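Local structure of mandelate racemase / muconate lactonizing enzyme, C-terminal domain protein (Pseudovibrio sp. JE062, 4JHM) at residues Q271-C276 and T280-C285; K284-A289 and L311-A316. The protein belongs to the enolase superfamily and is of undetermined function, with an N-terminal capping domain and a TIM-barrel-like C-terminal domain. All coordinates share one frame; numbering follows the deposited sequence.

Contact 1. Residues Q271-C276 and T280-C285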
# COMPACT_ATOMS: atom_id res chain seq x y z
N GLN A 271 -10.88 19.95 -18.05
CA GLN A 271 -12.07 20.57 -17.51
C GLN A 271 -12.53 21.63 -18.48
O GLN A 271 -11.79 22.07 -19.35
CB GLN A 271 -11.77 21.23 -16.17
CG GLN A 271 -11.38 20.27 -15.08
CD GLN A 271 -12.57 19.57 -14.46
OE1 GLN A 271 -13.20 18.73 -15.10
NE2 GLN A 271 -12.89 19.93 -13.22
N ASP A 272 -13.78 22.04 -18.30
CA ASP A 272 -14.38 23.10 -19.08
C ASP A 272 -14.92 24.09 -18.07
O ASP A 272 -15.62 23.70 -17.12
CB ASP A 272 -15.49 22.53 -19.96
CG ASP A 272 -16.04 23.55 -20.94
OD1 ASP A 272 -15.79 24.76 -20.77
OD2 ASP A 272 -16.73 23.12 -21.90
N ALA A 273 -14.59 25.36 -18.24
CA ALA A 273 -15.04 26.38 -17.32
C ALA A 273 -16.56 26.45 -17.29
O ALA A 273 -17.15 26.76 -16.26
CB ALA A 273 -14.45 27.73 -17.71
N THR A 274 -17.18 26.14 -18.42
CA THR A 274 -18.63 26.22 -18.55
C THR A 274 -19.34 24.98 -18.03
O THR A 274 -20.54 24.81 -18.24
CB THR A 274 -19.04 26.40 -20.03
OG1 THR A 274 -18.67 25.22 -20.76
CG2 THR A 274 -18.36 27.61 -20.63
N VAL A 275 -18.59 24.10 -17.36
CA VAL A 275 -19.15 22.87 -16.83
C VAL A 275 -18.82 22.67 -15.35
O VAL A 275 -19.70 22.30 -14.56
CB VAL A 275 -18.66 21.64 -17.61
CG1 VAL A 275 -18.98 20.36 -16.86
CG2 VAL A 275 -19.27 21.59 -19.00
N CYS A 276 -17.57 22.92 -14.97
CA CYS A 276 -17.12 22.59 -13.61
C CYS A 276 -17.43 23.66 -12.56
O CYS A 276 -17.04 23.53 -11.41
CB CYS A 276 -15.62 22.27 -13.61
SG CYS A 276 -14.53 23.65 -14.02
N THR A 280 -13.96 30.65 -11.69
CA THR A 280 -13.56 30.46 -10.30
C THR A 280 -12.97 29.08 -10.03
O THR A 280 -12.00 28.95 -9.29
CB THR A 280 -14.77 30.65 -9.38
OG1 THR A 280 -15.07 32.05 -9.26
CG2 THR A 280 -14.51 30.05 -7.99
N GLN A 281 -13.56 28.05 -10.63
CA GLN A 281 -13.17 26.68 -10.33
C GLN A 281 -12.12 26.16 -11.29
O GLN A 281 -11.17 25.49 -10.87
CB GLN A 281 -14.40 25.77 -10.36
CG GLN A 281 -15.47 26.14 -9.33
CD GLN A 281 -15.01 25.90 -7.91
OE1 GLN A 281 -14.69 26.84 -7.18
NE2 GLN A 281 -14.94 24.64 -7.51
N LEU A 282 -12.29 26.43 -12.58
CA LEU A 282 -11.31 25.98 -13.56
C LEU A 282 -9.96 26.44 -13.08
O LEU A 282 -9.04 25.65 -12.90
CB LEU A 282 -11.60 26.56 -14.94
CG LEU A 282 -10.59 26.13 -16.02
CD1 LEU A 282 -10.68 24.63 -16.27
CD2 LEU A 282 -10.83 26.89 -17.31
N ASN A 283 -9.88 27.75 -12.87
CA ASN A 283 -8.68 28.41 -12.39
C ASN A 283 -7.97 27.60 -11.31
O ASN A 283 -6.75 27.42 -11.35
CB ASN A 283 -9.04 29.79 -11.85
CG ASN A 283 -7.82 30.62 -11.50
OD1 ASN A 283 -7.02 30.97 -12.37
ND2 ASN A 283 -7.67 30.93 -10.22
N LYS A 284 -8.73 27.11 -10.34
CA LYS A 284 -8.15 26.33 -9.25
C LYS A 284 -7.62 24.99 -9.74
O LYS A 284 -6.56 24.53 -9.31
CB LYS A 284 -9.18 26.12 -8.15
CG LYS A 284 -9.57 27.40 -7.43
CD LYS A 284 -10.73 27.17 -6.47
CE LYS A 284 -11.24 28.46 -5.88
NZ LYS A 284 -12.55 28.25 -5.21
N CYS A 285 -8.35 24.35 -10.66
CA CYS A 285 -7.94 23.07 -11.21
C CYS A 285 -6.57 23.16 -11.88
O CYS A 285 -5.78 22.21 -11.83
CB CYS A 285 -8.98 22.54 -12.19
SG CYS A 285 -10.52 22.01 -11.40

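Contact 2. Residues K284-A289 and L311-A316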
# COMPACT_ATOMS: atom_id res chain seq x y z
N LYS A 284 -8.73 27.11 -10.34
CA LYS A 284 -8.15 26.33 -9.25
C LYS A 284 -7.62 24.99 -9.74
O LYS A 284 -6.56 24.53 -9.31
CB LYS A 284 -9.18 26.12 -8.15
CG LYS A 284 -9.57 27.40 -7.43
CD LYS A 284 -10.73 27.17 -6.47
CE LYS A 284 -11.24 28.46 -5.88
NZ LYS A 284 -12.55 28.25 -5.21
N CYS A 285 -8.35 24.35 -10.66
CA CYS A 285 -7.94 23.07 -11.21
C CYS A 285 -6.57 23.16 -11.88
O CYS A 285 -5.78 22.21 -11.83
CB CYS A 285 -8.98 22.54 -12.19
SG CYS A 285 -10.52 22.01 -11.40
N PHE A 286 -6.29 24.30 -12.50
CA PHE A 286 -4.97 24.58 -13.04
C PHE A 286 -3.94 24.51 -11.93
O PHE A 286 -2.94 23.79 -12.03
CB PHE A 286 -4.93 25.97 -13.68
CG PHE A 286 -5.13 25.97 -15.17
CD1 PHE A 286 -4.06 25.75 -16.03
CD2 PHE A 286 -6.38 26.20 -15.72
CE1 PHE A 286 -4.24 25.75 -17.40
CE2 PHE A 286 -6.55 26.20 -17.09
CZ PHE A 286 -5.48 25.98 -17.93
N ALA A 287 -4.19 25.28 -10.88
CA ALA A 287 -3.29 25.32 -9.72
C ALA A 287 -3.09 23.92 -9.16
O ALA A 287 -1.99 23.56 -8.76
CB ALA A 287 -3.85 26.24 -8.65
N ILE A 288 -4.16 23.14 -9.15
CA ILE A 288 -4.11 21.79 -8.60
C ILE A 288 -3.25 20.88 -9.47
O ILE A 288 -2.42 20.12 -8.96
CB ILE A 288 -5.53 21.21 -8.42
CG1 ILE A 288 -6.26 22.01 -7.34
CG2 ILE A 288 -5.47 19.74 -8.05
CD1 ILE A 288 -7.74 21.69 -7.22
N ALA A 289 -3.43 20.97 -10.79
CA ALA A 289 -2.59 20.22 -11.72
C ALA A 289 -1.14 20.64 -11.55
O ALA A 289 -0.25 19.80 -11.49
CB ALA A 289 -3.03 20.47 -13.15
N LEU A 311 -10.12 29.93 -22.84
CA LEU A 311 -8.90 30.48 -23.42
C LEU A 311 -8.22 31.42 -22.43
O LEU A 311 -6.99 31.42 -22.30
CB LEU A 311 -9.21 31.21 -24.73
CG LEU A 311 -8.06 32.04 -25.31
CD1 LEU A 311 -6.82 31.19 -25.55
CD2 LEU A 311 -8.49 32.71 -26.61
N HIS A 312 -9.02 32.21 -21.73
CA HIS A 312 -8.49 33.20 -20.81
C HIS A 312 -7.74 32.55 -19.66
O HIS A 312 -6.62 32.92 -19.33
CB HIS A 312 -9.61 34.09 -20.28
CG HIS A 312 -9.91 35.26 -21.16
ND1 HIS A 312 -9.08 36.36 -21.24
CD2 HIS A 312 -10.94 35.50 -22.00
CE1 HIS A 312 -9.59 37.23 -22.09
NE2 HIS A 312 -10.71 36.73 -22.57
N VAL A 313 -8.38 31.56 -19.05
CA VAL A 313 -7.76 30.86 -17.94
C VAL A 313 -6.45 30.22 -18.40
O VAL A 313 -5.46 30.26 -17.69
CB VAL A 313 -8.72 29.80 -17.37
CG1 VAL A 313 -8.10 29.10 -16.17
CG2 VAL A 313 -10.04 30.45 -16.99
N ALA A 314 -6.45 29.65 -19.61
CA ALA A 314 -5.26 28.98 -20.14
C ALA A 314 -4.12 29.98 -20.40
O ALA A 314 -2.95 29.61 -20.35
CB ALA A 314 -5.59 28.20 -21.40
N LEU A 315 -4.47 31.22 -20.69
CA LEU A 315 -3.46 32.26 -20.92
C LEU A 315 -2.86 32.77 -19.61
O LEU A 315 -1.77 33.34 -19.59
CB LEU A 315 -4.05 33.42 -21.73
CG LEU A 315 -3.93 33.31 -23.25
CD1 LEU A 315 -4.06 31.88 -23.75
CD2 LEU A 315 -4.97 34.18 -23.92
N ALA A 316 -3.57 32.55 -18.50
CA ALA A 316 -3.13 33.01 -17.20
C ALA A 316 -2.12 32.04 -16.56
O ALA A 316 -1.40 32.42 -15.64
CB ALA A 316 -4.32 33.20 -16.28

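Contact 1. Residues Q271-C276 and T280-C285
In the barrel-like domain, loop 271-276 leads into helix 279-291 and folds back against that helix's first turns, wrapping around L282. Each methyl of L282 has its own neighbour: CD1 of L282 lies 3.6 Å from CB of Q271, and CD2 of L282 3.7 Å from CB of A273. The CG of L282 is turned away from its own backbone N (chi1 179°), which carries the fork out to the loop. At the loop's far end, SG of C276 comes up to the helix backbone, 3.8 Å from N of L282, while the carbonyl O of C276 sits 3.6 Å from CB of Q281. In the TIM-barrel-like fold the loop thus enters one of the helices packed outside the strands, and an Asx turn braces it: OD1 of D272 accepts from N of T274 at 3.1 Å, the donor standing above the carboxylate plane. D272 O also takes N of V275 and N of C276. ND2 of N310 bonds OD1 of D272 and OD1 of N310 accepts from N of A273, tying the loop to helix 304-316. One turn along, NZ of K284 binds OE1 of Q281 at 3.2 Å and also OE1 of Q86.

Contact 2. Residues K284-A289 and L311-A316
Two helices of the barrel-like domain, 279-291 and 304-316, meet here at F286, whose side chain extends from the first helix and ends against V313 and A314 of the second. The flank of the ring formed by CD2 and CE2 takes the contact with valine, CD2 of F286 lying 3.4 Å from CG1 of V313. At the far end of the ring, CZ of F286 is 3.7 Å from CA of A314, and the CB of A314 is slightly farther from the same CZ, at 4.1 Å. Of the two valine branches it is CG1 that meets the phenylalanine; it lies anti to the valine's backbone N (chi1 -177°), which turns it toward helix 279-291. The carbonyl O of V313 stands over one face of the F286 ring, 4.2 Å above its plane and displaced toward the rim. H317 stacks with the same ring, while the backbone O of F286 accepts from the side chain of N319. V313 also packs on I279 and L282, earlier on the helix that carries F286. With CA atoms of F286 and A314 8.4 Å apart, the phenylalanine spans the distance between the backbones, and the small side chain of A314 is consistent with the ring ending close to the helix backbone. Across these segments the attraction is therefore mainly apolar and dispersive, dependent on shape fit more than on directed polar bonds.

Both contacts are buried in the barrel-like domain, their centres about 8 Å apart, and both use helix 279-291. Their segments on that helix overlap at K284 and C285, though only contact 1 uses C285 and neither uses K284. Contact 1 lies about 10 Å from the chain centre, contact 2 about 13 Å; yet the touching residues of contact 2 are all buried, whereas contact 1 includes the partly exposed Q281. Contact 1 buries 274 Å² and pairs aliphatic and sulfur contacts with a loop rich in internal polar bonds. Contact 2 joins two helices, buries 119 Å² and turns on the F286 ring. CD2 of L282 comes within 3.6 Å of CB of V313, so that V313 packs on residues of both contacts.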